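Local coordinates for protein SalCYP truncation (Salinispora tropica, PDB 7ABB) that is a truncated heme protein of the cytochrome P450 family, rich in helix, that holds a heme c in a pocket, at residues Phe15-Pro19 with Gln20-Arg24; Glu50-Cys53 with Ala54-Asp58; Tyr138-Glu141 with Asn142-Ala146; Asp212-Asp216 with Gly217-Ser221; Asp257-Arg260 with Phe261-Pro265. All blocks are in the same frame, centred on the assembly; numbering follows the deposited sequence.

Contact 1 of 5, residues Phe15-Pro19 with Gln20-Arg24; sequences FFAAP and QAYRR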
# COMPACT_ATOMS: atom_id res chain seq x y z
N PHE A 15 1.79 -5.99 17.87
CA PHE A 15 2.21 -5.68 16.51
C PHE A 15 1.32 -4.64 15.83
O PHE A 15 1.67 -4.17 14.75
CB PHE A 15 2.29 -6.94 15.65
CG PHE A 15 1.02 -7.72 15.57
CD1 PHE A 15 -0.08 -7.22 14.90
CD2 PHE A 15 0.93 -8.98 16.13
CE1 PHE A 15 -1.26 -7.94 14.83
CE2 PHE A 15 -0.24 -9.71 16.05
CZ PHE A 15 -1.33 -9.19 15.40
N PHE A 16 0.19 -4.27 16.43
CA PHE A 16 -0.61 -3.14 15.92
C PHE A 16 0.03 -1.79 16.20
O PHE A 16 -0.58 -0.75 15.96
CB PHE A 16 -2.01 -3.19 16.53
CG PHE A 16 -2.87 -4.28 15.96
CD1 PHE A 16 -3.28 -4.22 14.64
CD2 PHE A 16 -3.28 -5.35 16.75
CE1 PHE A 16 -4.08 -5.22 14.11
CE2 PHE A 16 -4.08 -6.35 16.21
CZ PHE A 16 -4.48 -6.28 14.89
N ALA A 17 1.24 -1.74 16.72
CA ALA A 17 1.82 -0.48 17.13
C ALA A 17 2.19 0.37 15.92
O ALA A 17 2.36 -0.12 14.80
CB ALA A 17 3.04 -0.72 18.01
N ALA A 18 2.30 1.68 16.15
CA ALA A 18 2.67 2.60 15.08
C ALA A 18 4.13 2.39 14.67
O ALA A 18 4.92 1.84 15.44
CB ALA A 18 2.47 4.04 15.53
N PRO A 19 4.53 2.87 13.48
CA PRO A 19 5.95 2.78 13.09
C PRO A 19 6.91 3.31 14.14
O PRO A 19 7.93 2.67 14.41
CB PRO A 19 6.01 3.62 11.82
CG PRO A 19 4.63 3.44 11.21
CD PRO A 19 3.68 3.36 12.38
N GLN A 20 6.59 4.44 14.74
CA GLN A 20 7.47 5.01 15.76
C GLN A 20 7.66 4.05 16.92
O GLN A 20 8.74 3.99 17.52
CB GLN A 20 6.88 6.32 16.26
CG GLN A 20 7.85 7.45 16.40
CD GLN A 20 7.14 8.73 16.79
OE1 GLN A 20 6.89 9.60 15.95
NE2 GLN A 20 6.78 8.83 18.06
N ALA A 21 6.61 3.32 17.28
CA ALA A 21 6.72 2.38 18.38
C ALA A 21 7.57 1.19 17.99
O ALA A 21 8.42 0.74 18.77
CB ALA A 21 5.33 1.93 18.83
N TYR A 22 7.37 0.65 16.78
CA TYR A 22 8.29 -0.37 16.28
C TYR A 22 9.73 0.09 16.42
O TYR A 22 10.59 -0.66 16.89
CB TYR A 22 7.99 -0.70 14.82
CG TYR A 22 6.98 -1.79 14.61
CD1 TYR A 22 5.61 -1.53 14.68
CD2 TYR A 22 7.39 -3.07 14.32
CE1 TYR A 22 4.68 -2.53 14.47
CE2 TYR A 22 6.46 -4.09 14.11
CZ TYR A 22 5.12 -3.80 14.19
OH TYR A 22 4.21 -4.83 13.97
N ARG A 23 10.02 1.33 16.01
CA ARG A 23 11.40 1.79 16.00
C ARG A 23 11.93 1.98 17.41
O ARG A 23 13.08 1.63 17.69
CB ARG A 23 11.53 3.08 15.19
CG ARG A 23 11.41 2.80 13.69
CD ARG A 23 11.78 3.99 12.82
NE ARG A 23 10.77 5.06 12.85
CZ ARG A 23 9.75 5.18 12.00
NH1 ARG A 23 9.55 4.27 11.05
NH2 ARG A 23 8.92 6.22 12.14
N ARG A 24 11.10 2.48 18.33
CA ARG A 24 11.54 2.65 19.72
C ARG A 24 11.82 1.30 20.37
O ARG A 24 12.83 1.14 21.08
CB ARG A 24 10.50 3.39 20.53
CG ARG A 24 10.94 3.69 21.97
CD ARG A 24 9.77 4.17 22.84
NE ARG A 24 8.76 3.12 23.00
CZ ARG A 24 8.81 2.15 23.91
NH1 ARG A 24 9.83 2.08 24.76
NH2 ARG A 24 7.84 1.25 23.96
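The hydroxyl of Y22 reaches back from the helix to the loop before it. Its OH gives a hydrogen bond to F15 O at 2.7 Å. The OH meets this oxygen in the carbonyl plane, on a lone pair. F15 CB also touches Y22 OH, at 3.3 Å. The carbonyls of A17 and A18 also lie at the edge of the Y22 ring, near its plane. A17 O comes within 3.4 Å of Y22 CE1. Three backbone oxygens therefore line one edge of the aromatic side chain.

Backbone bonds start the helix. A18 is the N-cap of helix 19-29, and P19 opens its first turn. A18 O takes a straight bond from Y22 N at 3.0 Å (N-H...O 166°) and a weak one from A21 N. P19 O then accepts R23 N at 3.0 Å.

Apolar contacts are small. The methyl of A17 meets that of A21, CB to CB at 3.6 Å. A17 CB also comes to 4.3 Å from Y22 CD1.

R23 folds back over the first turn. Its chain bends at chi3 (-72°), which lays one face of the guanidinium over P19 O. R23 NH1 sits 3.7 Å from P19 CB. Beyond these segments, NH1 is hydrogen-bonded to A308 O, and the guanidinium makes a cation-pi contact with Y312. Y22 meets F13 edge-to-face and rests on L304 and L309.

Contact 2 of 5, residues Glu50-Cys53 with Ala54-Asp58; sequences EGIC and AAFRD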
# COMPACT_ATOMS: atom_id res chain seq x y z
N GLU A 50 18.85 -5.67 5.69
CA GLU A 50 19.36 -6.86 5.00
C GLU A 50 18.62 -8.11 5.46
O GLU A 50 18.33 -9.01 4.64
CB GLU A 50 20.88 -7.00 5.19
CG GLU A 50 21.32 -7.31 6.58
CD GLU A 50 22.83 -7.58 6.69
OE1 GLU A 50 23.38 -8.32 5.84
OE2 GLU A 50 23.47 -7.05 7.61
N GLY A 51 18.25 -8.18 6.75
CA GLY A 51 17.56 -9.36 7.25
C GLY A 51 16.14 -9.45 6.73
O GLY A 51 15.65 -10.52 6.35
N ILE A 52 15.45 -8.32 6.71
CA ILE A 52 14.09 -8.32 6.18
C ILE A 52 14.09 -8.62 4.69
O ILE A 52 13.24 -9.40 4.20
CB ILE A 52 13.45 -6.98 6.52
CG1 ILE A 52 13.14 -6.97 8.01
CG2 ILE A 52 12.21 -6.75 5.68
CD1 ILE A 52 12.78 -5.62 8.56
N CYS A 53 14.98 -7.99 3.92
CA CYS A 53 15.06 -8.29 2.49
C CYS A 53 15.29 -9.78 2.26
O CYS A 53 14.63 -10.41 1.42
CB CYS A 53 16.19 -7.50 1.84
SG CYS A 53 15.79 -5.80 1.53
N ALA A 54 16.24 -10.34 3.00
CA ALA A 54 16.58 -11.76 2.81
C ALA A 54 15.39 -12.65 3.13
O ALA A 54 15.19 -13.69 2.48
CB ALA A 54 17.77 -12.14 3.68
N ALA A 55 14.61 -12.27 4.13
CA ALA A 55 13.45 -13.07 4.52
C ALA A 55 12.38 -13.03 3.43
O ALA A 55 11.84 -14.08 3.06
CB ALA A 55 12.88 -12.59 5.84
N PHE A 56 12.12 -11.84 2.89
CA PHE A 56 11.19 -11.71 1.76
C PHE A 56 11.63 -12.55 0.58
O PHE A 56 10.78 -13.01 -0.20
CB PHE A 56 11.10 -10.25 1.31
CG PHE A 56 10.08 -9.40 2.05
CD1 PHE A 56 8.72 -9.70 2.01
CD2 PHE A 56 10.48 -8.27 2.75
CE1 PHE A 56 7.79 -8.88 2.68
CE2 PHE A 56 9.57 -7.48 3.40
CZ PHE A 56 8.23 -7.77 3.38
N ARG A 57 12.94 -12.74 0.40
CA ARG A 57 13.47 -13.42 -0.77
C ARG A 57 13.71 -14.91 -0.58
O ARG A 57 14.16 -15.56 -1.52
CB ARG A 57 14.78 -12.76 -1.22
CG ARG A 57 14.55 -11.36 -1.77
CD ARG A 57 15.86 -10.59 -1.90
NE ARG A 57 15.57 -9.21 -2.34
CZ ARG A 57 16.35 -8.17 -2.10
NH1 ARG A 57 17.50 -8.32 -1.42
NH2 ARG A 57 16.00 -6.96 -2.52
N ASP A 58 13.44 -15.47 0.61
CA ASP A 58 13.68 -16.90 0.89
C ASP A 58 12.38 -17.50 1.41
O ASP A 58 12.20 -17.69 2.61
CB ASP A 58 14.81 -17.05 1.87
CG ASP A 58 15.11 -18.49 2.20
OD1 ASP A 58 14.53 -19.38 1.56
OD2 ASP A 58 15.94 -18.71 3.13
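R57 lies back along the end of helix 49-56 and covers C53. Its CB is 3.5 Å from C53 O. CG comes closer to the same oxygen, at 3.3 Å, and CD passes at 3.5 Å. The chain is extended from CG to NE and runs past C53 O. NE is 4.1 Å from that oxygen. CZ lies 4.0 Å from C53 CB. At the tip, NH1 stands 3.6 Å from C53 CB. That CB lies over one face of the guanidinium, toward its rim. NH2 of R57 is hydrogen-bonded to T337 OG1.

The backbone beneath is the last turn of the helix. F56 N gives a nearly straight bond to I52 O (3.0 Å, 172°). The next one, R57 N to C53 O, is weak.

I52 and F56 lie side by side and point the same way. I52 CG2, set anti to the backbone N, touches F56 CE2 at 3.6 Å. I52 rests on L46 and A310.

The two sides of this turn differ in chemistry. On one side I52 and F56 meet by carbon alone, and F56, of the heme c pocket, also touches the ligand. The arginine packs by its methylenes and one guanidinium face, while its N-H groups can serve polar partners such as T337.

Contact 3 of 5, residues Tyr138-Glu141 with Asn142-Ala146; sequences YVLE and NLMLA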
# COMPACT_ATOMS: atom_id res chain seq x y z
N TYR A 138 -10.60 9.32 -5.11
CA TYR A 138 -9.64 9.39 -6.22
C TYR A 138 -8.99 8.03 -6.45
O TYR A 138 -9.01 7.49 -7.56
CB TYR A 138 -8.58 10.44 -5.87
CG TYR A 138 -7.33 10.44 -6.69
CD1 TYR A 138 -7.32 10.88 -8.01
CD2 TYR A 138 -6.13 10.00 -6.15
CE1 TYR A 138 -6.16 10.89 -8.75
CE2 TYR A 138 -4.98 10.03 -6.87
CZ TYR A 138 -4.97 10.50 -8.14
OH TYR A 138 -3.80 10.51 -8.83
N VAL A 139 -8.39 7.48 -5.40
CA VAL A 139 -7.68 6.21 -5.51
C VAL A 139 -8.64 5.09 -5.90
O VAL A 139 -8.30 4.23 -6.72
CB VAL A 139 -6.93 5.91 -4.20
CG1 VAL A 139 -6.37 4.49 -4.21
CG2 VAL A 139 -5.80 6.91 -4.02
N LEU A 140 -9.82 5.04 -5.28
CA LEU A 140 -10.76 3.98 -5.62
C LEU A 140 -11.23 4.09 -7.06
O LEU A 140 -11.35 3.07 -7.75
CB LEU A 140 -11.94 4.01 -4.66
CG LEU A 140 -13.04 2.98 -4.91
CD1 LEU A 140 -12.51 1.55 -4.91
CD2 LEU A 140 -14.14 3.17 -3.87
N GLU A 141 -11.50 5.30 -7.54
CA GLU A 141 -11.85 5.47 -8.96
C GLU A 141 -10.74 4.89 -9.84
O GLU A 141 -11.02 4.15 -10.80
CB GLU A 141 -12.08 6.95 -9.29
CG GLU A 141 -12.33 7.20 -10.78
CD GLU A 141 -12.71 8.63 -11.12
OE1 GLU A 141 -13.25 9.36 -10.25
OE2 GLU A 141 -12.43 9.03 -12.27
N ASN A 142 -9.49 5.23 -9.54
CA ASN A 142 -8.37 4.73 -10.32
C ASN A 142 -8.29 3.20 -10.25
O ASN A 142 -8.00 2.55 -11.26
CB ASN A 142 -7.05 5.32 -9.80
CG ASN A 142 -6.98 6.81 -9.94
OD1 ASN A 142 -7.52 7.40 -10.87
ND2 ASN A 142 -6.28 7.44 -8.99
N LEU A 143 -8.51 2.62 -9.07
CA LEU A 143 -8.49 1.16 -8.93
C LEU A 143 -9.56 0.52 -9.80
O LEU A 143 -9.30 -0.45 -10.52
CB LEU A 143 -8.72 0.76 -7.47
CG LEU A 143 -8.68 -0.74 -7.15
CD1 LEU A 143 -7.33 -1.33 -7.46
CD2 LEU A 143 -9.06 -0.99 -5.71
N MET A 144 -10.78 1.06 -9.74
CA MET A 144 -11.88 0.55 -10.53
C MET A 144 -11.56 0.60 -12.01
O MET A 144 -11.88 -0.34 -12.75
CB MET A 144 -13.14 1.35 -10.21
CG MET A 144 -13.66 1.10 -8.81
SD MET A 144 -14.94 2.27 -8.33
CE MET A 144 -16.31 1.56 -9.22
N LEU A 145 -10.90 1.66 -12.46
CA LEU A 145 -10.53 1.77 -13.86
C LEU A 145 -9.57 0.65 -14.24
O LEU A 145 -9.73 0.00 -15.29
CB LEU A 145 -9.91 3.13 -14.16
CG LEU A 145 -9.56 3.40 -15.64
CD1 LEU A 145 -10.77 3.29 -16.50
CD2 LEU A 145 -8.89 4.76 -15.82
N ALA A 146 -8.57 0.40 -13.38
CA ALA A 146 -7.55 -0.59 -13.70
C ALA A 146 -8.13 -1.99 -13.68
O ALA A 146 -7.80 -2.81 -14.54
CB ALA A 146 -6.38 -0.46 -12.71
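The amide of N142 packs over the ring of Y138, one turn earlier, in a buried contact within helix 130-147. ND2 of N142 sits over the centre of one face of the ring, 3.3 Å above its plane. The nearest ring atom is CZ of Y138, at 3.4 Å from ND2 of N142. Ring and amide planes are 83° apart, so the amide stands nearly upright on the ring. N142 CG lies beside its own backbone N (chi1 -63°), which turns the amide back toward Y138. Outside these segments, N142 OD1 bonds to N114 ND2, N142 ND2 to Q351 OE1, and Y138 OH to Q351 O. The two amide bonds probably help to hold the amide in this rotation.

Another side of the helix is apolar. M144 SD lies 4.0 Å from L140 CG. L140 CD1 reaches L143 CD2 more loosely, at 4.4 Å. L143 lines the heme c pocket and touches the ligand.

M144 CG also approaches a polar atom, L140 O, at 3.2 Å. The backbone bonds are regular. M144 N to L140 O, at 2.9 Å, is nearly straight (169°).

Around this turn, E141 forms salt bridges with R117 and R118 of helix 108-120, Y138 packs on that helix and on T354 and A355 of helix 345-362, V139 meets helix 238-253, and L140 and M144 lie against L157 of helix 154-165.

Contact 4 of 5, residues Asp212-Asp216 with Gly217-Ser221; sequences DWEID and GTPVS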
# COMPACT_ATOMS: atom_id res chain seq x y z
N ASP A 212 -10.39 -17.41 -19.55
CA ASP A 212 -9.53 -18.22 -20.41
C ASP A 212 -8.30 -18.74 -19.69
O ASP A 212 -7.49 -19.45 -20.31
CB ASP A 212 -9.10 -17.42 -21.64
CG ASP A 212 -10.26 -17.07 -22.53
OD1 ASP A 212 -11.17 -17.92 -22.65
OD2 ASP A 212 -10.27 -15.96 -23.10
N TRP A 213 -8.13 -18.42 -18.40
CA TRP A 213 -6.90 -18.75 -17.70
C TRP A 213 -6.92 -20.17 -17.17
O TRP A 213 -7.93 -20.66 -16.67
CB TRP A 213 -6.66 -17.81 -16.51
CG TRP A 213 -6.29 -16.41 -16.87
CD1 TRP A 213 -6.23 -15.88 -18.13
CD2 TRP A 213 -5.93 -15.36 -15.98
NE1 TRP A 213 -5.85 -14.57 -18.08
CE2 TRP A 213 -5.68 -14.20 -16.76
CE3 TRP A 213 -5.80 -15.27 -14.58
CZ2 TRP A 213 -5.29 -12.99 -16.21
CZ3 TRP A 213 -5.42 -14.05 -14.03
CH2 TRP A 213 -5.18 -12.92 -14.84
N GLU A 214 -5.76 -20.81 -17.26
CA GLU A 214 -5.47 -22.05 -16.57
C GLU A 214 -4.31 -21.81 -15.63
O GLU A 214 -3.43 -20.98 -15.89
CB GLU A 214 -5.13 -23.19 -17.54
CG GLU A 214 -6.37 -23.84 -18.14
CD GLU A 214 -6.05 -25.04 -19.01
OE1 GLU A 214 -6.98 -25.62 -19.59
OE2 GLU A 214 -4.86 -25.41 -19.10
N ILE A 215 -4.35 -22.50 -14.49
CA ILE A 215 -3.26 -22.48 -13.53
C ILE A 215 -2.96 -23.93 -13.21
O ILE A 215 -3.85 -24.68 -12.79
CB ILE A 215 -3.63 -21.71 -12.25
CG1 ILE A 215 -3.93 -20.24 -12.56
CG2 ILE A 215 -2.53 -21.82 -11.22
CD1 ILE A 215 -2.72 -19.39 -12.94
N ASP A 216 -1.71 -24.33 -13.42
CA ASP A 216 -1.29 -25.71 -13.16
C ASP A 216 -2.09 -26.69 -14.01
O ASP A 216 -2.45 -27.78 -13.56
CB ASP A 216 -1.43 -26.04 -11.67
CG ASP A 216 -0.48 -27.14 -11.22
OD1 ASP A 216 0.36 -27.59 -12.02
OD2 ASP A 216 -0.60 -27.55 -10.04
N GLY A 217 -2.41 -26.28 -15.24
CA GLY A 217 -3.15 -27.12 -16.17
C GLY A 217 -4.63 -27.26 -15.88
O GLY A 217 -5.28 -28.12 -16.50
N THR A 218 -5.18 -26.46 -14.98
CA THR A 218 -6.57 -26.57 -14.56
C THR A 218 -7.26 -25.24 -14.78
O THR A 218 -6.69 -24.20 -14.44
CB THR A 218 -6.65 -26.96 -13.08
OG1 THR A 218 -6.11 -28.28 -12.91
CG2 THR A 218 -8.09 -26.96 -12.60
N PRO A 219 -8.47 -25.21 -15.33
CA PRO A 219 -9.18 -23.93 -15.47
C PRO A 219 -9.31 -23.22 -14.13
O PRO A 219 -9.58 -23.84 -13.10
CB PRO A 219 -10.54 -24.34 -16.04
CG PRO A 219 -10.27 -25.60 -16.77
CD PRO A 219 -9.21 -26.32 -15.96
N VAL A 220 -9.13 -21.90 -14.15
CA VAL A 220 -9.35 -21.10 -12.95
C VAL A 220 -10.79 -21.27 -12.49
O VAL A 220 -11.73 -21.26 -13.30
CB VAL A 220 -9.00 -19.63 -13.23
CG1 VAL A 220 -9.52 -18.71 -12.13
CG2 VAL A 220 -7.48 -19.48 -13.38
N SER A 221 -10.97 -21.42 -11.18
CA SER A 221 -12.29 -21.54 -10.59
C SER A 221 -12.89 -20.16 -10.32
O SER A 221 -12.16 -19.18 -10.12
CB SER A 221 -12.21 -22.31 -9.27
OG SER A 221 -11.46 -21.58 -8.31
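W213 and V220 face each other at the open end of a beta hairpin with a two-residue type I' turn. Strands 214-215 and 218-219 are joined by this turn, which runs from I215 to T218. D216 and G217, both with positive phi, form its corner.

The V220 side chain carries the apolar contact. CG1 is anti to the backbone N (chi1 167°), and CG2 lies beside that N, anti to the carbonyl carbon. This places V220 CG2 3.6 Å from W213 CB and 3.7 Å from I215 CG1. I215 and V220 cross at a slant. The indole of W213 leads away from V220 and packs on R94 and L95 of helix 86-95. I215 meets T87 and E90 of the same helix.

E214 takes a different course. Its CG lies beside the backbone N. The extended chain runs along the second strand toward the turn. E214 CG is 3.7 Å from T218 O, and OE2 ends 3.7 Å from G217 C.

The backbone closes the hairpin. I215 and T218 form the hydrogen-bonded pair, with I215 N to T218 O at 2.9 Å. V220 N gives W213 O a straight bond (171°). E214 and P219 form the non-hydrogen-bonded pair, and their side chains diverge. E90 OE2 accepts D216 N at the turn. In the return bond of the I215-T218 pair, T218 N stands above the carbonyl plane of I215, 3.1 Å from its O.

Contact 5 of 5, residues Asp257-Arg260 with Phe261-Pro265; sequences DRHR and FLRDP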
# COMPACT_ATOMS: atom_id res chain seq x y z
N ASP A 257 10.45 21.92 2.09
CA ASP A 257 10.18 20.78 1.22
C ASP A 257 9.02 21.06 0.26
O ASP A 257 9.06 20.65 -0.90
CB ASP A 257 9.88 19.53 2.05
CG ASP A 257 11.13 18.97 2.74
OD1 ASP A 257 12.23 19.14 2.18
OD2 ASP A 257 11.00 18.39 3.83
N ARG A 258 7.97 21.74 0.75
CA ARG A 258 6.89 22.14 -0.14
C ARG A 258 7.41 23.01 -1.28
O ARG A 258 7.09 22.78 -2.46
CB ARG A 258 5.81 22.86 0.67
CG ARG A 258 4.62 23.27 -0.15
CD ARG A 258 3.48 23.79 0.75
NE ARG A 258 3.70 25.10 1.37
CZ ARG A 258 3.96 25.33 2.65
NH1 ARG A 258 4.15 24.34 3.54
NH2 ARG A 258 4.08 26.61 3.04
N HIS A 259 8.20 24.03 -0.94
CA HIS A 259 8.77 24.90 -1.96
C HIS A 259 9.64 24.12 -2.93
O HIS A 259 9.64 24.39 -4.13
CB HIS A 259 9.61 26.02 -1.33
CG HIS A 259 8.83 26.99 -0.49
ND1 HIS A 259 7.48 27.20 -0.62
CD2 HIS A 259 9.26 27.84 0.47
CE1 HIS A 259 7.09 28.12 0.24
NE2 HIS A 259 8.15 28.52 0.92
N ARG A 260 10.41 23.16 -2.43
CA ARG A 260 11.25 22.37 -3.33
C ARG A 260 10.38 21.57 -4.29
O ARG A 260 10.65 21.54 -5.49
CB ARG A 260 12.15 21.44 -2.53
CG ARG A 260 13.04 20.54 -3.38
CD ARG A 260 14.16 21.30 -4.07
NE ARG A 260 14.96 20.41 -4.91
CZ ARG A 260 15.89 19.59 -4.43
NH1 ARG A 260 16.15 19.55 -3.14
NH2 ARG A 260 16.58 18.80 -5.26
N PHE A 261 9.34 20.91 -3.78
CA PHE A 261 8.47 20.11 -4.64
C PHE A 261 7.77 21.00 -5.65
O PHE A 261 7.64 20.63 -6.82
CB PHE A 261 7.44 19.35 -3.80
CG PHE A 261 6.72 18.26 -4.54
CD1 PHE A 261 5.59 18.54 -5.28
CD2 PHE A 261 7.18 16.96 -4.50
CE1 PHE A 261 4.92 17.52 -5.98
CE2 PHE A 261 6.52 15.95 -5.19
CZ PHE A 261 5.39 16.23 -5.93
N LEU A 262 7.37 22.18 -5.22
CA LEU A 262 6.65 23.10 -6.09
C LEU A 262 7.54 23.62 -7.21
O LEU A 262 7.15 23.63 -8.38
CB LEU A 262 6.12 24.27 -5.24
CG LEU A 262 5.41 25.39 -5.97
CD1 LEU A 262 4.16 24.84 -6.64
CD2 LEU A 262 5.08 26.52 -4.98
N ARG A 263 8.74 24.07 -6.86
CA ARG A 263 9.58 24.84 -7.76
C ARG A 263 10.59 24.00 -8.54
O ARG A 263 11.21 24.54 -9.47
CB ARG A 263 10.33 25.91 -6.97
CG ARG A 263 9.42 26.89 -6.24
CD ARG A 263 10.17 27.69 -5.17
NE ARG A 263 9.27 28.51 -4.36
CZ ARG A 263 9.62 29.10 -3.22
NH1 ARG A 263 8.73 29.82 -2.55
NH2 ARG A 263 10.85 28.97 -2.74
N ASP A 264 10.77 22.73 -8.20
CA ASP A 264 11.77 21.86 -8.83
C ASP A 264 11.09 20.57 -9.30
O ASP A 264 11.25 19.50 -8.70
CB ASP A 264 12.92 21.57 -7.86
CG ASP A 264 14.05 20.74 -8.48
OD1 ASP A 264 14.01 20.50 -9.70
OD2 ASP A 264 14.98 20.33 -7.74
N PRO A 265 10.34 20.64 -10.40
CA PRO A 265 9.61 19.45 -10.86
C PRO A 265 10.49 18.23 -11.06
O PRO A 265 10.02 17.10 -10.88
CB PRO A 265 8.99 19.90 -12.19
CG PRO A 265 8.89 21.37 -12.07
CD PRO A 265 10.06 21.82 -11.23
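R260 and D264 form a salt bridge at the end of helix 255-263. R260 NE gives D264 OD2 a bond of 2.8 Å, at 164°. OD2 uses its anti lone pair, away from OD1. A weaker bond comes from R260 NH2, at 3.3 Å from the same OD2. Guanidinium and carboxylate are nearly coplanar. The R260 chain bends at chi2 (71°), which turns NE toward the aspartate. NH2 has a second acidic partner, D326, so R260 bridges two carboxylates.

H259 and R263 make a stack. The guanidinium of R263 lies flat on the imidazole, with centres 3.9 Å apart and planes at 14°. R263 NH1 sits over the ring centre, 3.5 Å from H259 ND1. The two side chains run side by side, with R263 extended from CG to NE. Its methylenes follow H259 O, with R263 CG at 3.3 Å from it.

Both pairs are spaced i to i+4 on the last turns of the helix. D264 is the first residue to leave helical geometry, yet D264 N still bonds to R260 O at 3.0 Å. R263 N bonds to H259 O. Nearby, F261 and L262 pack on W356 and H360 of helix 345-362. R258 forms a salt bridge with D365 and a cation-pi contact with Y366.

In the fold
Contact 3 is the most buried, and its centre lies closest to that of the chain. Its polar groups are tied to neighbouring helices. Contacts 1, 2, 4 and 5 lie further out and are only partly buried. Contacts 2 and 3 each hold a heme c pocket residue, F56 and L143, on opposite sides of the chain's centre. Contacts 1 and 2 both pack on helix 307-310, though their nearest atoms are about 8 Å apart. Contacts 3 and 5 share helix 345-362 as a neighbour. Contact 1 begins a helix, while contacts 2 and 5 end one. Contact 4 alone is a hairpin. Charge pairing within the contact is confined to contact 5.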